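Local coordinates for protein Cas6b (Methanococcus maripaludis, PDB 4Z7K) that probably cuts CRISPR precursor transcripts into guide RNAs, as an endoribonuclease of the Cas6 family, at residues L113-N125 against I204-V218. Numbering follows the deposited sequence.
Sequences LKYQFKTPWMALN and IGRNVSRGFGTVVKV. With nucleotides of chain C.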
ATOM      1  N   LEU B 113       2.579 -23.668 -20.980  1.00 93.35           N
ATOM      2  CA  LEU B 113       3.365 -22.699 -21.728  1.00 91.83           C
ATOM      3  C   LEU B 113       4.324 -21.922 -20.844  1.00 88.97           C
ATOM      4  O   LEU B 113       4.011 -21.613 -19.692  1.00 88.74           O
ATOM      5  CB  LEU B 113       2.437 -21.720 -22.444  1.00 93.37           C
ATOM      6  CG  LEU B 113       1.364 -22.313 -23.351  1.00 94.07           C
ATOM      7  CD1 LEU B 113       0.172 -21.357 -23.444  1.00 92.03           C
ATOM      8  CD2 LEU B 113       1.968 -22.634 -24.731  1.00 89.39           C
ATOM      9  N   LYS B 114       5.476 -21.568 -21.404  1.00 80.26           N
ATOM     10  CA  LYS B 114       6.504 -20.889 -20.630  1.00 82.37           C
ATOM     11  C   LYS B 114       6.691 -19.443 -21.044  1.00 80.95           C
ATOM     12  O   LYS B 114       6.910 -19.149 -22.214  1.00 85.00           O
ATOM     13  CB  LYS B 114       7.834 -21.632 -20.744  1.00 90.82           C
ATOM     14  CG  LYS B 114       8.881 -21.175 -19.732  1.00 87.07           C
ATOM     15  CD  LYS B 114      10.228 -21.812 -19.989  1.00 80.33           C
ATOM     16  CE  LYS B 114      11.237 -21.336 -18.972  1.00 86.24           C
ATOM     17  NZ  LYS B 114      12.570 -21.944 -19.221  1.00 96.45           N
ATOM     18  N   TYR B 115       6.654 -18.558 -20.055  1.00 79.85           N
ATOM     19  CA  TYR B 115       6.723 -17.119 -20.257  1.00 77.37           C
ATOM     20  C   TYR B 115       7.933 -16.537 -19.549  1.00 74.44           C
ATOM     21  O   TYR B 115       8.479 -17.151 -18.630  1.00 70.27           O
ATOM     22  CB  TYR B 115       5.438 -16.459 -19.741  1.00 80.44           C
ATOM     23  CG  TYR B 115       4.189 -16.886 -20.491  1.00 84.80           C
ATOM     24  CD1 TYR B 115       3.802 -16.262 -21.670  1.00 84.25           C
ATOM     25  CD2 TYR B 115       3.428 -17.957 -20.048  1.00 89.03           C
ATOM     26  CE1 TYR B 115       2.657 -16.663 -22.351  1.00 84.90           C
ATOM     27  CE2 TYR B 115       2.294 -18.368 -20.735  1.00 90.78           C
ATOM     28  CZ  TYR B 115       1.917 -17.721 -21.881  1.00 86.38           C
ATOM     29  OH  TYR B 115       0.799 -18.152 -22.548  1.00 88.92           O
ATOM     30  N   GLN B 116       8.356 -15.355 -19.994  1.00 82.33           N
ATOM     31  CA  GLN B 116       9.450 -14.618 -19.355  1.00 78.60           C
ATOM     32  C   GLN B 116       9.159 -13.118 -19.234  1.00 75.75           C
ATOM     33  O   GLN B 116       8.555 -12.515 -20.120  1.00 75.89           O
ATOM     34  CB  GLN B 116      10.756 -14.829 -20.124  1.00 84.18           C
ATOM     35  CG  GLN B 116      11.977 -14.365 -19.355  1.00 91.76           C
ATOM     36  CD  GLN B 116      13.206 -14.272 -20.213  1.00 87.69           C
ATOM     37  OE1 GLN B 116      13.200 -14.699 -21.365  1.00 88.34           O
ATOM     38  NE2 GLN B 116      14.275 -13.709 -19.658  1.00 91.77           N
ATOM     39  N   PHE B 117       9.588 -12.539 -18.118  1.00 74.06           N
ATOM     40  CA  PHE B 117       9.416 -11.124 -17.811  1.00 71.06           C
ATOM     41  C   PHE B 117      10.470 -10.220 -18.434  1.00 76.37           C
ATOM     42  O   PHE B 117      11.651 -10.341 -18.114  1.00 83.93           O
ATOM     43  CB  PHE B 117       9.450 -10.914 -16.302  1.00 76.05           C
ATOM     44  CG  PHE B 117       8.186 -11.286 -15.598  1.00 74.75           C
ATOM     45  CD1 PHE B 117       8.231 -11.874 -14.347  1.00 73.45           C
ATOM     46  CD2 PHE B 117       6.952 -10.995 -16.149  1.00 74.89           C
ATOM     47  CE1 PHE B 117       7.070 -12.199 -13.676  1.00 74.71           C
ATOM     48  CE2 PHE B 117       5.787 -11.325 -15.474  1.00 72.67           C
ATOM     49  CZ  PHE B 117       5.853 -11.921 -14.237  1.00 70.30           C
ATOM     50  N   LYS B 118      10.048  -9.335 -19.328  1.00 75.61           N
ATOM     51  CA  LYS B 118      10.909  -8.292 -19.877  1.00 75.50           C
ATOM     52  C   LYS B 118      11.218  -7.186 -18.848  1.00 79.66           C
ATOM     53  O   LYS B 118      12.281  -6.554 -18.861  1.00 81.81           O
ATOM     54  CB  LYS B 118      10.245  -7.668 -21.104  1.00 75.67           C
ATOM     55  CG  LYS B 118      10.788  -8.092 -22.442  1.00 76.44           C
ATOM     56  CD  LYS B 118      11.046  -9.560 -22.543  1.00 76.42           C
ATOM     57  CE  LYS B 118      11.896  -9.845 -23.788  1.00 90.80           C
ATOM     58  NZ  LYS B 118      13.139  -9.010 -23.836  1.00 94.51           N
ATOM     59  N   THR B 119      10.252  -6.934 -17.978  1.00 78.17           N
ATOM     60  CA  THR B 119      10.355  -5.885 -16.974  1.00 76.65           C
ATOM     61  C   THR B 119       9.971  -6.440 -15.608  1.00 73.93           C
ATOM     62  O   THR B 119       9.402  -7.529 -15.534  1.00 74.51           O
ATOM     63  CB  THR B 119       9.467  -4.713 -17.347  1.00 77.28           C
ATOM     64  OG1 THR B 119       8.130  -5.196 -17.564  1.00 77.47           O
ATOM     65  CG2 THR B 119       9.990  -4.073 -18.615  1.00 80.85           C
ATOM     66  N   PRO B 120      10.308  -5.726 -14.521  1.00 67.55           N
ATOM     67  CA  PRO B 120       9.946  -6.250 -13.209  1.00 69.10           C
ATOM     68  C   PRO B 120       8.435  -6.458 -13.098  1.00 74.31           C
ATOM     69  O   PRO B 120       7.671  -5.811 -13.815  1.00 76.54           O
ATOM     70  CB  PRO B 120      10.430  -5.163 -12.259  1.00 73.22           C
ATOM     71  CG  PRO B 120      11.527  -4.504 -12.971  1.00 66.02           C
ATOM     72  CD  PRO B 120      11.112  -4.500 -14.403  1.00 73.08           C
ATOM     73  N   TRP B 121       8.015  -7.350 -12.211  1.00 73.92           N
ATOM     74  CA  TRP B 121       6.614  -7.730 -12.097  1.00 75.55           C
ATOM     75  C   TRP B 121       5.799  -6.816 -11.191  1.00 85.63           C
ATOM     76  O   TRP B 121       4.754  -6.297 -11.629  1.00 87.47           O
ATOM     77  CB  TRP B 121       6.521  -9.176 -11.611  1.00 75.18           C
ATOM     78  CG  TRP B 121       5.136  -9.690 -11.369  1.00 79.59           C
ATOM     79  CD1 TRP B 121       3.967  -9.133 -11.776  1.00 81.03           C
ATOM     80  CD2 TRP B 121       4.784 -10.907 -10.700  1.00 83.38           C
ATOM     81  NE1 TRP B 121       2.902  -9.903 -11.371  1.00 78.22           N
ATOM     82  CE2 TRP B 121       3.378 -11.005 -10.719  1.00 76.01           C
ATOM     83  CE3 TRP B 121       5.522 -11.922 -10.084  1.00 78.58           C
ATOM     84  CZ2 TRP B 121       2.697 -12.067 -10.149  1.00 77.38           C
ATOM     85  CZ3 TRP B 121       4.842 -12.974  -9.519  1.00 78.43           C
ATOM     86  CH2 TRP B 121       3.444 -13.041  -9.554  1.00 78.57           C
ATOM     87  N   MET B 122       6.266  -6.596  -9.961  1.00 87.02           N
ATOM     88  CA  MET B 122       5.557  -5.729  -9.011  1.00 88.40           C
ATOM     89  C   MET B 122       4.244  -6.440  -8.729  1.00 83.76           C
ATOM     90  O   MET B 122       3.185  -5.993  -9.148  1.00 88.39           O
ATOM     91  CB  MET B 122       5.314  -4.320  -9.601  1.00 78.05           C
ATOM     92  CG  MET B 122       5.290  -3.147  -8.630  1.00 80.35           C
ATOM     93  SD  MET B 122       5.987  -1.667  -9.442  1.00 90.16           S
ATOM     94  CE  MET B 122       5.962  -0.489  -8.102  1.00 88.78           C
ATOM     95  N   ALA B 123       4.331  -7.562  -8.031  1.00 83.30           N
ATOM     96  CA  ALA B 123       3.167  -8.381  -7.733  1.00 85.44           C
ATOM     97  C   ALA B 123       2.542  -7.985  -6.403  1.00 90.61           C
ATOM     98  O   ALA B 123       1.427  -8.401  -6.058  1.00 86.71           O
ATOM     99  CB  ALA B 123       3.561  -9.838  -7.712  1.00 83.29           C
ATOM    100  N   LEU B 124       3.252  -7.136  -5.677  1.00 91.23           N
ATOM    101  CA  LEU B 124       2.914  -6.888  -4.288  1.00 92.99           C
ATOM    102  C   LEU B 124       2.203  -5.556  -4.068  1.00 88.73           C
ATOM    103  O   LEU B 124       2.826  -4.493  -4.157  1.00 87.27           O
ATOM    104  CB  LEU B 124       4.203  -6.915  -3.459  1.00 94.68           C
ATOM    105  CG  LEU B 124       4.861  -8.265  -3.155  1.00 87.36           C
ATOM    106  CD1 LEU B 124       5.781  -8.151  -1.953  1.00 86.34           C
ATOM    107  CD2 LEU B 124       3.845  -9.390  -2.997  1.00 89.98           C
ATOM    108  N   ASN B 125       0.916  -5.616  -3.724  1.00 88.30           N
ATOM    109  CA  ASN B 125       0.206  -4.421  -3.272  1.00 88.23           C
ATOM    110  C   ASN B 125       0.655  -4.049  -1.852  1.00 89.74           C
ATOM    111  O   ASN B 125       1.680  -4.531  -1.382  1.00 93.00           O
ATOM    112  CB  ASN B 125      -1.317  -4.592  -3.363  1.00 84.44           C
ATOM    113  CG  ASN B 125      -1.817  -5.828  -2.671  1.00 85.49           C
ATOM    114  OD1 ASN B 125      -1.677  -5.971  -1.459  1.00 88.81           O
ATOM    115  ND2 ASN B 125      -2.467  -6.707  -3.427  1.00 84.89           N
ATOM    116  N   ILE B 204       1.135  -8.075 -16.688  1.00 77.94           N
ATOM    117  CA  ILE B 204       0.321  -8.474 -15.533  1.00 75.44           C
ATOM    118  C   ILE B 204       0.876  -7.890 -14.235  1.00 76.76           C
ATOM    119  O   ILE B 204       2.030  -7.441 -14.182  1.00 75.72           O
ATOM    120  CB  ILE B 204       0.198  -9.989 -15.381  1.00 73.00           C
ATOM    121  CG1 ILE B 204       1.563 -10.642 -15.308  1.00 69.77           C
ATOM    122  CG2 ILE B 204      -0.594 -10.583 -16.522  1.00 79.81           C
ATOM    123  CD1 ILE B 204       1.462 -12.145 -15.290  1.00 76.09           C
ATOM    124  N   GLY B 205       0.030  -7.841 -13.208  1.00 73.51           N
ATOM    125  CA  GLY B 205       0.426  -7.258 -11.939  1.00 75.90           C
ATOM    126  C   GLY B 205      -0.032  -5.825 -11.752  1.00 75.81           C
ATOM    127  O   GLY B 205      -1.035  -5.394 -12.315  1.00 76.24           O
ATOM    128  N   ARG B 206       0.704  -5.080 -10.945  1.00 70.00           N
ATOM    129  CA  ARG B 206       0.388  -3.684 -10.738  1.00 73.24           C
ATOM    130  C   ARG B 206       1.066  -2.773 -11.760  1.00 78.13           C
ATOM    131  O   ARG B 206       2.115  -3.122 -12.302  1.00 87.67           O
ATOM    132  CB  ARG B 206       0.790  -3.260  -9.333  1.00 75.76           C
ATOM    133  CG  ARG B 206       0.079  -4.015  -8.257  1.00 77.76           C
ATOM    134  CD  ARG B 206       0.484  -3.492  -6.904  1.00 82.04           C
ATOM    135  NE  ARG B 206       0.041  -2.112  -6.705  1.00 89.23           N
ATOM    136  CZ  ARG B 206       0.726  -1.190  -6.035  1.00 92.98           C
ATOM    137  NH1 ARG B 206       1.904  -1.497  -5.501  1.00 90.40           N
ATOM    138  NH2 ARG B 206       0.231   0.037  -5.893  1.00 92.80           N
ATOM    139  N   ASN B 207       0.469  -1.609 -12.006  1.00 75.02           N
ATOM    140  CA  ASN B 207       1.096  -0.551 -12.798  1.00 78.57           C
ATOM    141  C   ASN B 207       1.502  -0.965 -14.204  1.00 76.96           C
ATOM    142  O   ASN B 207       2.451  -0.442 -14.778  1.00 74.28           O
ATOM    143  CB  ASN B 207       2.300  -0.026 -12.051  1.00 76.93           C
ATOM    144  CG  ASN B 207       1.930   0.461 -10.689  1.00 86.20           C
ATOM    145  OD1 ASN B 207       1.373   1.549 -10.539  1.00 90.68           O
ATOM    146  ND2 ASN B 207       2.177  -0.367  -9.681  1.00 87.56           N
ATOM    147  N   VAL B 208       0.685  -1.833 -14.775  1.00 74.86           N
ATOM    148  CA  VAL B 208       0.937  -2.484 -16.032  1.00 69.77           C
ATOM    149  C   VAL B 208       1.036  -1.472 -17.162  1.00 77.33           C
ATOM    150  O   VAL B 208       1.738  -1.669 -18.154  1.00 84.51           O
ATOM    151  CB  VAL B 208      -0.178  -3.498 -16.278  1.00 77.71           C
ATOM    152  CG1 VAL B 208      -0.766  -3.373 -17.673  1.00 81.17           C
ATOM    153  CG2 VAL B 208       0.318  -4.898 -15.971  1.00 75.98           C
ATOM    154  N   SER B 209       0.332  -0.371 -16.987  1.00 85.71           N
ATOM    155  CA  SER B 209       0.323   0.722 -17.939  1.00 82.42           C
ATOM    156  C   SER B 209       1.697   1.345 -18.172  1.00 79.20           C
ATOM    157  O   SER B 209       1.995   1.773 -19.286  1.00 82.68           O
ATOM    158  CB  SER B 209      -0.652   1.789 -17.445  1.00 89.90           C
ATOM    159  OG  SER B 209      -0.294   2.220 -16.136  1.00 93.74           O
ATOM    160  N   ARG B 210       2.525   1.404 -17.130  1.00 76.26           N
ATOM    161  CA  ARG B 210       3.839   2.033 -17.254  1.00 83.54           C
ATOM    162  C   ARG B 210       4.856   1.060 -17.796  1.00 83.18           C
ATOM    163  O   ARG B 210       6.024   1.417 -17.975  1.00 82.62           O
ATOM    164  CB  ARG B 210       4.364   2.540 -15.915  1.00 86.74           C
ATOM    165  CG  ARG B 210       3.383   3.242 -15.044  1.00 92.86           C
ATOM    166  CD  ARG B 210       4.146   3.932 -13.947  1.00 95.10           C
ATOM    167  NE  ARG B 210       3.260   4.723 -13.110  1.00 98.77           N
ATOM    168  CZ  ARG B 210       3.040   6.017 -13.297  1.00107.10           C
ATOM    169  NH1 ARG B 210       3.646   6.657 -14.292  1.00111.65           N
ATOM    170  NH2 ARG B 210       2.221   6.677 -12.488  1.00110.52           N
ATOM    171  N   GLY B 211       4.410  -0.164 -18.063  1.00 80.84           N
ATOM    172  CA  GLY B 211       5.276  -1.147 -18.671  1.00 83.79           C
ATOM    173  C   GLY B 211       5.747  -2.268 -17.766  1.00 82.84           C
ATOM    174  O   GLY B 211       6.540  -3.110 -18.198  1.00 86.56           O
ATOM    175  N   PHE B 212       5.302  -2.268 -16.514  1.00 75.15           N
ATOM    176  CA  PHE B 212       5.719  -3.294 -15.571  1.00 75.03           C
ATOM    177  C   PHE B 212       5.017  -4.613 -15.870  1.00 78.83           C
ATOM    178  O   PHE B 212       3.910  -4.627 -16.418  1.00 76.47           O
ATOM    179  CB  PHE B 212       5.422  -2.872 -14.134  1.00 72.35           C
ATOM    180  CG  PHE B 212       6.288  -1.756 -13.631  1.00 71.25           C
ATOM    181  CD1 PHE B 212       5.888  -0.446 -13.742  1.00 79.68           C
ATOM    182  CD2 PHE B 212       7.492  -2.018 -13.026  1.00 74.66           C
ATOM    183  CE1 PHE B 212       6.679   0.583 -13.267  1.00 82.85           C
ATOM    184  CE2 PHE B 212       8.276  -0.998 -12.553  1.00 78.23           C
ATOM    185  CZ  PHE B 212       7.868   0.306 -12.675  1.00 76.73           C
ATOM    186  N   GLY B 213       5.693  -5.716 -15.548  1.00 75.80           N
ATOM    187  CA  GLY B 213       5.125  -7.047 -15.683  1.00 73.00           C
ATOM    188  C   GLY B 213       4.906  -7.520 -17.113  1.00 74.69           C
ATOM    189  O   GLY B 213       3.983  -8.285 -17.394  1.00 74.17           O
ATOM    190  N   THR B 214       5.756  -7.077 -18.025  1.00 76.45           N
ATOM    191  CA  THR B 214       5.576  -7.396 -19.437  1.00 76.23           C
ATOM    192  C   THR B 214       5.913  -8.869 -19.725  1.00 75.42           C
ATOM    193  O   THR B 214       6.956  -9.346 -19.294  1.00 81.68           O
ATOM    194  CB  THR B 214       6.447  -6.474 -20.286  1.00 72.27           C
ATOM    195  OG1 THR B 214       6.354  -5.135 -19.782  1.00 66.14           O
ATOM    196  CG2 THR B 214       6.007  -6.522 -21.735  1.00 76.95           C
ATOM    197  N   VAL B 215       5.027  -9.631 -20.359  1.00 71.29           N
ATOM    198  CA  VAL B 215       5.369 -11.039 -20.614  1.00 74.41           C
ATOM    199  C   VAL B 215       5.488 -11.442 -22.093  1.00 78.72           C
ATOM    200  O   VAL B 215       4.823 -10.878 -22.954  1.00 82.90           O
ATOM    201  CB  VAL B 215       4.361 -11.978 -19.941  1.00 70.37           C
ATOM    202  CG1 VAL B 215       4.069 -11.487 -18.538  1.00 71.87           C
ATOM    203  CG2 VAL B 215       3.089 -12.051 -20.723  1.00 72.20           C
ATOM    204  N   VAL B 216       6.370 -12.397 -22.387  1.00 82.51           N
ATOM    205  CA  VAL B 216       6.504 -12.948 -23.744  1.00 82.32           C
ATOM    206  C   VAL B 216       6.704 -14.475 -23.688  1.00 83.36           C
ATOM    207  O   VAL B 216       7.310 -14.962 -22.738  1.00 82.84           O
ATOM    208  CB  VAL B 216       7.654 -12.308 -24.500  1.00 82.33           C
ATOM    209  CG1 VAL B 216       8.967 -12.622 -23.814  1.00 77.11           C
ATOM    210  CG2 VAL B 216       7.661 -12.807 -25.927  1.00 90.84           C
ATOM    211  N   LYS B 217       6.154 -15.232 -24.649  1.00 84.23           N
ATOM    212  CA  LYS B 217       6.275 -16.708 -24.644  1.00 80.21           C
ATOM    213  C   LYS B 217       7.682 -17.180 -25.041  1.00 86.44           C
ATOM    214  O   LYS B 217       8.430 -16.430 -25.683  1.00 85.35           O
ATOM    215  CB  LYS B 217       5.253 -17.370 -25.578  1.00 75.74           C
ATOM    216  CG  LYS B 217       3.832 -16.887 -25.384  1.00 90.60           C
ATOM    217  CD  LYS B 217       2.835 -17.597 -26.287  1.00 92.97           C
ATOM    218  CE  LYS B 217       3.077 -19.096 -26.293  1.00 94.97           C
ATOM    219  NZ  LYS B 217       2.202 -19.772 -27.293  1.00101.36           N
ATOM    220  N   VAL B 218       8.060 -18.397 -24.616  1.00 85.95           N
ATOM    221  CA  VAL B 218       9.327 -19.009 -25.040  1.00 77.55           C
ATOM    222  C   VAL B 218       9.156 -20.480 -25.419  1.00 77.69           C
ATOM    223  O   VAL B 218      10.088 -21.120 -25.929  1.00 79.29           O
ATOM    224  CB  VAL B 218      10.391 -18.928 -23.957  1.00 74.39           C
ATOM    225  CG1 VAL B 218      10.612 -17.488 -23.531  1.00 75.72           C
ATOM    226  CG2 VAL B 218       9.974 -19.749 -22.789  1.00 77.62           C
TER
ATOM    227  P     U C   9       8.260   1.857   2.890  1.00138.74           P
ATOM    228  OP1   U C   9       8.881   0.541   2.550  1.00123.68           O
ATOM    229  OP2   U C   9       9.043   3.007   3.447  1.00114.89           O
ATOM    230  O5'   U C   9       7.598   2.375   1.546  1.00127.24           O
ATOM    231  C5'   U C   9       6.907   1.453   0.718  1.00117.62           C
ATOM    232  C4'   U C   9       5.442   1.767   0.591  1.00105.18           C
ATOM    233  O4'   U C   9       4.968   1.091  -0.596  1.00103.42           O
ATOM    234  C3'   U C   9       4.542   1.294   1.719  1.00108.40           C
ATOM    235  O3'   U C   9       3.375   2.139   1.710  1.00120.02           O
ATOM    236  C2'   U C   9       4.215  -0.130   1.265  1.00106.40           C
ATOM    237  O2'   U C   9       3.041  -0.697   1.812  1.00109.24           O
ATOM    238  C1'   U C   9       4.089   0.046  -0.245  1.00103.06           C
ATOM    239  N1    U C   9       4.552  -1.120  -1.002  1.00104.42           N
ATOM    240  C2    U C   9       3.697  -1.772  -1.884  1.00103.80           C
ATOM    241  O2    U C   9       2.531  -1.453  -2.061  1.00104.62           O
ATOM    242  N3    U C   9       4.266  -2.839  -2.546  1.00101.38           N
ATOM    243  C4    U C   9       5.579  -3.286  -2.421  1.00106.43           C
ATOM    244  O4    U C   9       5.957  -4.261  -3.085  1.00104.93           O
ATOM    245  C5    U C   9       6.395  -2.546  -1.495  1.00103.19           C
ATOM    246  C6    U C   9       5.865  -1.508  -0.838  1.00104.06           C
ATOM    247  P     A C  21      -3.423  -6.447  -6.756  1.00 81.39           P
ATOM    248  OP1   A C  21      -2.074  -5.907  -6.433  1.00 79.21           O
ATOM    249  OP2   A C  21      -4.450  -6.414  -5.684  1.00 90.96           O
ATOM    250  O5'   A C  21      -3.924  -5.693  -8.065  1.00 91.14           O
ATOM    251  C5'   A C  21      -3.212  -5.819  -9.294  1.00 84.91           C
ATOM    252  C4'   A C  21      -4.028  -5.347 -10.476  1.00 83.99           C
ATOM    253  O4'   A C  21      -5.332  -5.984 -10.426  1.00 80.53           O
ATOM    254  C3'   A C  21      -4.284  -3.838 -10.541  1.00 84.16           C
ATOM    255  O3'   A C  21      -4.275  -3.389 -11.902  1.00 81.86           O
ATOM    256  C2'   A C  21      -5.682  -3.707  -9.941  1.00 88.68           C
ATOM    257  O2'   A C  21      -6.417  -2.578 -10.364  1.00 89.88           O
ATOM    258  C1'   A C  21      -6.347  -5.002 -10.392  1.00 90.21           C
ATOM    259  N9    A C  21      -7.390  -5.451  -9.475  1.00 94.25           N
ATOM    260  C8    A C  21      -7.382  -5.387  -8.103  1.00 90.59           C
ATOM    261  N7    A C  21      -8.477  -5.853  -7.557  1.00 94.27           N
ATOM    262  C5    A C  21      -9.242  -6.251  -8.650  1.00 97.14           C
ATOM    263  C6    A C  21     -10.512  -6.835  -8.755  1.00101.51           C
ATOM    264  N6    A C  21     -11.249  -7.128  -7.686  1.00104.90           N
ATOM    265  N1    A C  21     -11.000  -7.108  -9.989  1.00100.49           N
ATOM    266  C2    A C  21     -10.245  -6.812 -11.054  1.00 97.04           C
ATOM    267  N3    A C  21      -9.034  -6.259 -11.087  1.00 96.91           N
ATOM    268  C4    A C  21      -8.587  -6.007  -9.840  1.00 96.84           C
ATOM    269  P    DC C  23      -3.121   3.416 -14.076  1.00 93.25           P
ATOM    270  OP1  DC C  23      -3.085   3.985 -15.435  1.00 99.05           O
ATOM    271  OP2  DC C  23      -1.962   2.607 -13.603  1.00 96.67           O
ATOM    272  O5'  DC C  23      -3.372   4.580 -13.020  1.00 89.32           O
ATOM    273  C5'  DC C  23      -3.758   5.830 -13.459  1.00 99.04           C
ATOM    274  C4'  DC C  23      -3.192   6.855 -12.533  1.00 99.63           C
ATOM    275  O4'  DC C  23      -3.496   6.453 -11.197  1.00 91.47           O
ATOM    276  C3'  DC C  23      -1.680   6.969 -12.596  1.00103.44           C
ATOM    277  O3'  DC C  23      -1.322   7.938 -13.608  1.00110.49           O
ATOM    278  C2'  DC C  23      -1.319   7.420 -11.183  1.00101.94           C
ATOM    279  C1'  DC C  23      -2.439   6.799 -10.336  1.00 99.92           C
ATOM    280  N1   DC C  23      -2.040   5.592  -9.619  1.00 97.83           N
ATOM    281  C2   DC C  23      -1.272   5.702  -8.462  1.00 98.34           C
ATOM    282  O2   DC C  23      -0.942   6.824  -8.056  1.00 98.99           O
ATOM    283  N3   DC C  23      -0.916   4.576  -7.810  1.00 99.17           N
ATOM    284  C4   DC C  23      -1.285   3.383  -8.265  1.00 97.76           C
ATOM    285  N4   DC C  23      -0.899   2.307  -7.569  1.00 95.62           N
ATOM    286  C5   DC C  23      -2.068   3.242  -9.450  1.00 99.41           C
ATOM    287  C6   DC C  23      -2.419   4.367 -10.092  1.00100.28           C
TER
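Past the antiparallel pairing of Y115-F117 with V215-K217, T119 hooks its hydroxyl into the bend at G211-T214. With OG1 set between backbone N and carbonyl carbon (chi1 54°), it gives a hydrogen bond to G211 O in the carbonyl plane. The same T119 OG1 takes a nearly straight bond from T214 N (3.1 Å). A valine here would probably leave G211 O and T214 N without their shared partner and let the bend shift. Next door, G213 N bonds P120 O, and W121 CA lies 3.9 Å from G213 CA; a side chain at G213 would run into I204 O. M122 pushes its thioether into a hollow between N207 ND2 (4.0 Å from SD) and the F212 ring, where SD sits over one face, a Met-aromatic contact; F180 also touches M122. M122 O receives R206 N. The W121 indole brings its CD1 and NE1 edge against I204 O and G205 CA, between F117 on one face and A123 on the other. L124 O accepts a hydrogen bond from N3 of U9 of chain C. Helix 137-158 packs on W121, and strand 112-117 lies between 186-194 and 215-217 in the antiparallel sheet of the C-terminal RAMP-like domain.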